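PDB 3WNV: glyoxylate reductase from Paecilomyces sp. J18, which catalyses the reduction of glyoxylate to glycolate, probably with a nicotinamide cofactor, as a member of the D-isomer specific 2-hydroxyacid dehydrogenase family. Local coordinates for residues D268-E271 and N272-Q275; N310-S313 and A314-G318. All coordinates share one frame; numbering follows the deposited sequence.

Contact 1: D268-E271 and N272-Q275; sequences DVYE and NEPQ
Asn272 lies side by side with Glu271, the two side chains pointing the same way and their amide and carboxylate planes only 14° apart. The amide nitrogen ND2 of Asn272 rests 3.8 Å from CG of Glu271, whose carboxylate reaches past it to His223. Glu273 makes the polar contacts with Tyr270. Its backbone N closes a turn with a weak hydrogen bond to the carbonyl O of Tyr270 (3.4 Å), and water 1 lies between the same two atoms, 2.7 Å from Tyr270 O and accepting from Glu273 N at 3.1 Å. The Glu273 side chain then doubles back over this turn: with chi1 at 71°, CG stands between the backbone N and the carbonyl carbon, and the extended chain beyond it carries the carboxylate to the preceding residues. There OE1 accepts from Tyr270 N (3.1 Å, 154° at the hydrogen) through its anti lone pair and lies 3.6 Å from CB of Val269. OE2 is hydrogen-bonded to His291 ND1, so the carboxylate is held through both oxygens. A glutamate paired with a histidine in this way is consistent with the catalytic Glu-His pair of the family. Pro274 follows a cis peptide bond and, with Glu273, forms a type VIa turn closed by Gln275 N on Asn272 O (2.8 Å). Gln275 finally brings its carbonyl O to 3.7 Å from CB of Tyr270, whose hydroxyl is bonded to Leu289 O. The whole loop leaves the nucleotide-binding sheet at the end of strand 262-267 and leads to helix 278-281; at its start Asp268 packs on Val118 and Leu122 of helix 112-127 and receives the backbone N of Ile292 and of Gly293.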
ATOM      1  N   ASP A 268     -10.062   0.885   0.479  1.00  6.39           N
ATOM      2  CA  ASP A 268      -9.368   1.730  -0.473  1.00  8.40           C
ATOM      3  C   ASP A 268      -8.702   0.806  -1.453  1.00  8.95           C
ATOM      4  O   ASP A 268      -8.192   1.239  -2.469  1.00  9.33           O
ATOM      5  CB  ASP A 268      -8.311   2.543   0.255  1.00 13.16           C
ATOM      6  CG  ASP A 268      -7.776   3.715  -0.582  1.00 13.76           C
ATOM      7  OD1 ASP A 268      -8.590   4.394  -1.269  1.00 13.39           O
ATOM      8  OD2 ASP A 268      -6.546   3.942  -0.525  1.00 11.03           O
ATOM      9  N   VAL A 269      -8.753  -0.484  -1.181  1.00  7.00           N
ATOM     10  CA  VAL A 269      -8.027  -1.458  -2.026  1.00 10.39           C
ATOM     11  C   VAL A 269      -8.824  -2.729  -2.260  1.00 12.42           C
ATOM     12  O   VAL A 269      -9.703  -3.064  -1.462  1.00 12.28           O
ATOM     13  CB  VAL A 269      -6.638  -1.821  -1.412  1.00  7.98           C
ATOM     14  CG1 VAL A 269      -5.744  -0.605  -1.403  1.00  9.46           C
ATOM     15  CG2 VAL A 269      -6.799  -2.417   0.007  1.00  9.87           C
ATOM     16  N   TYR A 270      -8.511  -3.448  -3.342  1.00 13.27           N
ATOM     17  CA  TYR A 270      -9.336  -4.565  -3.805  1.00 15.45           C
ATOM     18  C   TYR A 270      -8.492  -5.676  -4.396  1.00 14.00           C
ATOM     19  O   TYR A 270      -7.411  -5.432  -4.963  1.00 14.19           O
ATOM     20  CB  TYR A 270     -10.377  -4.103  -4.858  1.00 10.91           C
ATOM     21  CG  TYR A 270     -11.111  -2.900  -4.333  1.00  9.45           C
ATOM     22  CD1 TYR A 270     -12.203  -3.051  -3.486  1.00 11.95           C
ATOM     23  CD2 TYR A 270     -10.633  -1.626  -4.601  1.00  9.01           C
ATOM     24  CE1 TYR A 270     -12.857  -1.941  -2.959  1.00 10.02           C
ATOM     25  CE2 TYR A 270     -11.260  -0.518  -4.074  1.00 10.94           C
ATOM     26  CZ  TYR A 270     -12.355  -0.685  -3.244  1.00  9.36           C
ATOM     27  OH  TYR A 270     -12.960   0.441  -2.732  1.00 10.94           O
ATOM     28  N   GLU A 271      -9.010  -6.888  -4.318  1.00 10.51           N
ATOM     29  CA  GLU A 271      -8.227  -8.049  -4.732  1.00 13.30           C
ATOM     30  C   GLU A 271      -7.792  -8.037  -6.196  1.00 18.17           C
ATOM     31  O   GLU A 271      -6.699  -8.501  -6.493  1.00 18.57           O
ATOM     32  CB  GLU A 271      -8.981  -9.341  -4.412  1.00 15.32           C
ATOM     33  CG  GLU A 271      -8.198 -10.598  -4.768  1.00 17.04           C
ATOM     34  CD  GLU A 271      -8.853 -11.860  -4.241  1.00 18.69           C
ATOM     35  OE1 GLU A 271      -9.943 -11.744  -3.649  1.00 18.50           O
ATOM     36  OE2 GLU A 271      -8.287 -12.969  -4.433  1.00 22.77           O
ATOM     37  N   ASN A 272      -8.638  -7.532  -7.100  1.00 16.63           N
ATOM     38  CA  ASN A 272      -8.292  -7.471  -8.515  1.00 19.51           C
ATOM     39  C   ASN A 272      -8.412  -6.080  -9.090  1.00 18.98           C
ATOM     40  O   ASN A 272      -8.936  -5.884 -10.194  1.00 18.57           O
ATOM     41  CB  ASN A 272      -9.165  -8.444  -9.290  1.00 20.28           C
ATOM     42  CG  ASN A 272      -8.875  -9.882  -8.901  1.00 28.42           C
ATOM     43  OD1 ASN A 272      -7.791 -10.391  -9.183  1.00 32.12           O
ATOM     44  ND2 ASN A 272      -9.826 -10.537  -8.245  1.00 32.20           N
ATOM     45  N   GLU A 273      -7.923  -5.099  -8.340  1.00 21.65           N
ATOM     46  CA  GLU A 273      -8.145  -3.710  -8.725  1.00 20.80           C
ATOM     47  C   GLU A 273      -7.461  -3.464 -10.075  1.00 20.94           C
ATOM     48  O   GLU A 273      -6.409  -4.019 -10.352  1.00 22.01           O
ATOM     49  CB  GLU A 273      -7.743  -2.732  -7.592  1.00 29.93           C
ATOM     50  CG  GLU A 273      -6.281  -2.590  -7.327  1.00 29.69           C
ATOM     51  CD  GLU A 273      -5.989  -1.624  -6.179  1.00 21.20           C
ATOM     52  OE1 GLU A 273      -6.426  -1.898  -5.018  1.00 15.34           O
ATOM     53  OE2 GLU A 273      -5.286  -0.621  -6.426  1.00 18.61           O
ATOM     54  N   PRO A 274      -8.104  -2.678 -10.959  1.00 23.30           N
ATOM     55  CA  PRO A 274      -9.254  -1.821 -10.624  1.00 21.15           C
ATOM     56  C   PRO A 274     -10.644  -2.490 -10.650  1.00 21.11           C
ATOM     57  O   PRO A 274     -11.638  -1.779 -10.477  1.00 22.08           O
ATOM     58  CB  PRO A 274      -9.200  -0.756 -11.712  1.00 21.15           C
ATOM     59  CG  PRO A 274      -8.677  -1.527 -12.908  1.00 25.54           C
ATOM     60  CD  PRO A 274      -7.650  -2.481 -12.346  1.00 20.59           C
ATOM     61  N   GLN A 275     -10.734  -3.801 -10.838  1.00 15.08           N
ATOM     62  CA  GLN A 275     -12.032  -4.449 -10.709  1.00 16.53           C
ATOM     63  C   GLN A 275     -12.393  -4.531  -9.235  1.00 18.34           C
ATOM     64  O   GLN A 275     -11.500  -4.624  -8.383  1.00 16.99           O
ATOM     65  CB  GLN A 275     -12.021  -5.849 -11.325  1.00 21.07           C
ATOM     66  CG  GLN A 275     -11.588  -5.891 -12.787  1.00 31.34           C
ATOM     67  CD  GLN A 275     -12.240  -4.804 -13.615  1.00 42.84           C
ATOM     68  OE1 GLN A 275     -13.431  -4.529 -13.472  1.00 48.10           O
ATOM     69  NE2 GLN A 275     -11.454  -4.171 -14.487  1.00 46.78           N
TER
HETATM   70  O   HOH W   1      -5.347  -5.505  -6.660  1.00 34.24           O

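Contact 2: N310-S313 and A314-G318; sequences NLRS and AIEKG
Arg312 and Glu316, one turn apart near the C-terminal end of helix 297-317, form an i to i+4 salt bridge along one side of the helix, beside Leu22 and Leu25. Followed outward, the Glu316 side chain stays against Arg312 all the way. Its CB lies 3.3 Å from the carbonyl O of Arg312, the same oxygen that accepts the backbone N of Glu316 in the helical ladder. CG keeps to that oxygen at 3.4 Å. With CG anti to the carbonyl carbon and an extended chain beyond, CD is carried to 3.5 Å from CG of Arg312, and OE1 touches this methylene too. OE2 reaches the charged end, accepting from NH1 of Arg312 at 2.9 Å. The oxygen sits at the edge of the guanidinium and near its plane, but the donor approaches from above the carboxylate, 38° out of its plane. The two flat groups are turned 68° against each other. The bond is accordingly bent, with 142° at the hydrogen. A methionine here would probably leave the Glu316 carboxylate without its charged mate and freer to turn. Elsewhere around the helix, Leu311 packs on Ala53, Tyr55 and Cys83 and Ala314 on Tyr81, which fixes this last part of the helix to strands 51-57 and 81-85 of the five-stranded parallel sheet. Ser313 faces the chain that follows the helix, its OG hydrogen-bonded to Glu319 O. The helix ends at Lys317; Gly318, the next residue, leaves helical geometry with positive phi, and there Ser313 O accepts two backbone donors: Lys317 N at 2.8 Å and, more weakly, Gly318 N at 3.1 Å.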
ATOM      1  N   ASN A 310      17.408   8.492  -2.294  1.00 13.22           N
ATOM      2  CA  ASN A 310      18.004   7.161  -2.358  1.00 14.13           C
ATOM      3  C   ASN A 310      18.899   7.005  -3.584  1.00 16.87           C
ATOM      4  O   ASN A 310      20.016   6.548  -3.467  1.00 14.68           O
ATOM      5  CB  ASN A 310      16.932   6.080  -2.389  1.00 14.10           C
ATOM      6  CG  ASN A 310      16.515   5.646  -1.010  1.00 18.14           C
ATOM      7  OD1 ASN A 310      17.238   4.877  -0.349  1.00 15.83           O
ATOM      8  ND2 ASN A 310      15.352   6.125  -0.555  1.00 14.65           N
ATOM      9  N   LEU A 311      18.394   7.376  -4.761  1.00 15.63           N
ATOM     10  CA  LEU A 311      19.208   7.344  -5.974  1.00 19.19           C
ATOM     11  C   LEU A 311      20.508   8.125  -5.876  1.00 17.48           C
ATOM     12  O   LEU A 311      21.574   7.658  -6.272  1.00 16.58           O
ATOM     13  CB  LEU A 311      18.405   7.885  -7.153  1.00 23.34           C
ATOM     14  CG  LEU A 311      17.419   6.893  -7.700  1.00 30.85           C
ATOM     15  CD1 LEU A 311      16.356   7.584  -8.559  1.00 36.79           C
ATOM     16  CD2 LEU A 311      18.189   5.855  -8.481  1.00 29.53           C
ATOM     17  N   ARG A 312      20.418   9.341  -5.381  1.00 15.60           N
ATOM     18  CA  ARG A 312      21.586  10.192  -5.280  1.00 18.50           C
ATOM     19  C   ARG A 312      22.602   9.585  -4.309  1.00 20.39           C
ATOM     20  O   ARG A 312      23.810   9.564  -4.585  1.00 20.43           O
ATOM     21  CB  ARG A 312      21.173  11.606  -4.845  1.00 15.62           C
ATOM     22  CG  ARG A 312      22.364  12.525  -4.647  1.00 22.01           C
ATOM     23  CD  ARG A 312      21.902  13.910  -4.234  1.00 27.54           C
ATOM     24  NE  ARG A 312      21.280  14.638  -5.343  1.00 32.81           N
ATOM     25  CZ  ARG A 312      21.979  15.308  -6.264  1.00 34.91           C
ATOM     26  NH1 ARG A 312      23.303  15.313  -6.202  1.00 36.07           N
ATOM     27  NH2 ARG A 312      21.367  15.967  -7.247  1.00 29.99           N
ATOM     28  N   SER A 313      22.108   9.049  -3.200  1.00 19.30           N
ATOM     29  CA  SER A 313      22.985   8.391  -2.230  1.00 24.09           C
ATOM     30  C   SER A 313      23.661   7.176  -2.859  1.00 19.01           C
ATOM     31  O   SER A 313      24.852   6.932  -2.655  1.00 19.57           O
ATOM     32  CB  SER A 313      22.165   7.946  -1.017  1.00 25.09           C
ATOM     33  OG  SER A 313      23.018   7.437  -0.000  1.00 30.72           O
ATOM     34  N   ALA A 314      22.901   6.424  -3.639  1.00 20.72           N
ATOM     35  CA  ALA A 314      23.438   5.216  -4.276  1.00 19.74           C
ATOM     36  C   ALA A 314      24.581   5.564  -5.228  1.00 19.52           C
ATOM     37  O   ALA A 314      25.673   4.983  -5.172  1.00 20.21           O
ATOM     38  CB  ALA A 314      22.350   4.495  -5.005  1.00 15.00           C
ATOM     39  N   ILE A 315      24.318   6.528  -6.095  1.00 18.05           N
ATOM     40  CA  ILE A 315      25.310   7.024  -7.047  1.00 18.50           C
ATOM     41  C   ILE A 315      26.530   7.648  -6.366  1.00 21.45           C
ATOM     42  O   ILE A 315      27.654   7.341  -6.726  1.00 23.91           O
ATOM     43  CB  ILE A 315      24.649   8.024  -8.040  1.00 22.71           C
ATOM     44  CG1 ILE A 315      23.575   7.302  -8.864  1.00 19.41           C
ATOM     45  CG2 ILE A 315      25.718   8.657  -8.971  1.00 23.10           C
ATOM     46  CD1 ILE A 315      22.610   8.252  -9.529  1.00 22.83           C
ATOM     47  N   GLU A 316      26.319   8.528  -5.390  1.00 20.24           N
ATOM     48  CA  GLU A 316      27.440   9.277  -4.814  1.00 27.97           C
ATOM     49  C   GLU A 316      28.245   8.454  -3.809  1.00 27.74           C
ATOM     50  O   GLU A 316      29.473   8.524  -3.785  1.00 28.79           O
ATOM     51  CB  GLU A 316      26.946  10.568  -4.127  1.00 25.61           C
ATOM     52  CG  GLU A 316      26.441  11.665  -5.070  1.00 32.14           C
ATOM     53  CD  GLU A 316      25.840  12.870  -4.335  1.00 38.54           C
ATOM     54  OE1 GLU A 316      25.592  12.798  -3.103  1.00 38.01           O
ATOM     55  OE2 GLU A 316      25.588  13.900  -5.001  1.00 40.88           O
ATOM     56  N   LYS A 317      27.543   7.674  -2.996  1.00 31.00           N
ATOM     57  CA  LYS A 317      28.127   7.001  -1.836  1.00 29.01           C
ATOM     58  C   LYS A 317      28.040   5.478  -1.923  1.00 24.29           C
ATOM     59  O   LYS A 317      28.720   4.777  -1.184  1.00 27.39           O
ATOM     60  CB  LYS A 317      27.442   7.520  -0.553  1.00 31.16           C
ATOM     61  CG  LYS A 317      27.732   9.016  -0.306  1.00 37.47           C
ATOM     62  CD  LYS A 317      27.034   9.584   0.922  1.00 42.77           C
ATOM     63  CE  LYS A 317      27.324  11.085   1.048  1.00 50.32           C
ATOM     64  NZ  LYS A 317      26.379  11.778   1.974  1.00 52.66           N
ATOM     65  N   GLY A 318      27.205   4.950  -2.817  1.00 21.45           N
ATOM     66  CA  GLY A 318      27.108   3.501  -2.937  1.00 21.62           C
ATOM     67  C   GLY A 318      26.321   2.919  -1.784  1.00 26.43           C
ATOM     68  O   GLY A 318      26.560   1.787  -1.331  1.00 24.58           O
TER

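In the fold
The two contacts lie in different domains, on opposite sides of the chain's centre. Their centres are 35 Å apart and their nearest atoms about 22 Å, so neither touches the other. The centre of contact 1 lies about 12 Å from the centre of the chain, on a loop of the nucleotide-binding domain with its seven-stranded parallel sheet; its glutamate and histidine probably belong to the active site, which in this family lies in the cleft between the domains. Contact 2, its centre about 25 Å from the chain's centre, ends the helix through which the chain returns from the nucleotide-binding domain to the five-stranded domain, well away from the Glu273-His291 pair.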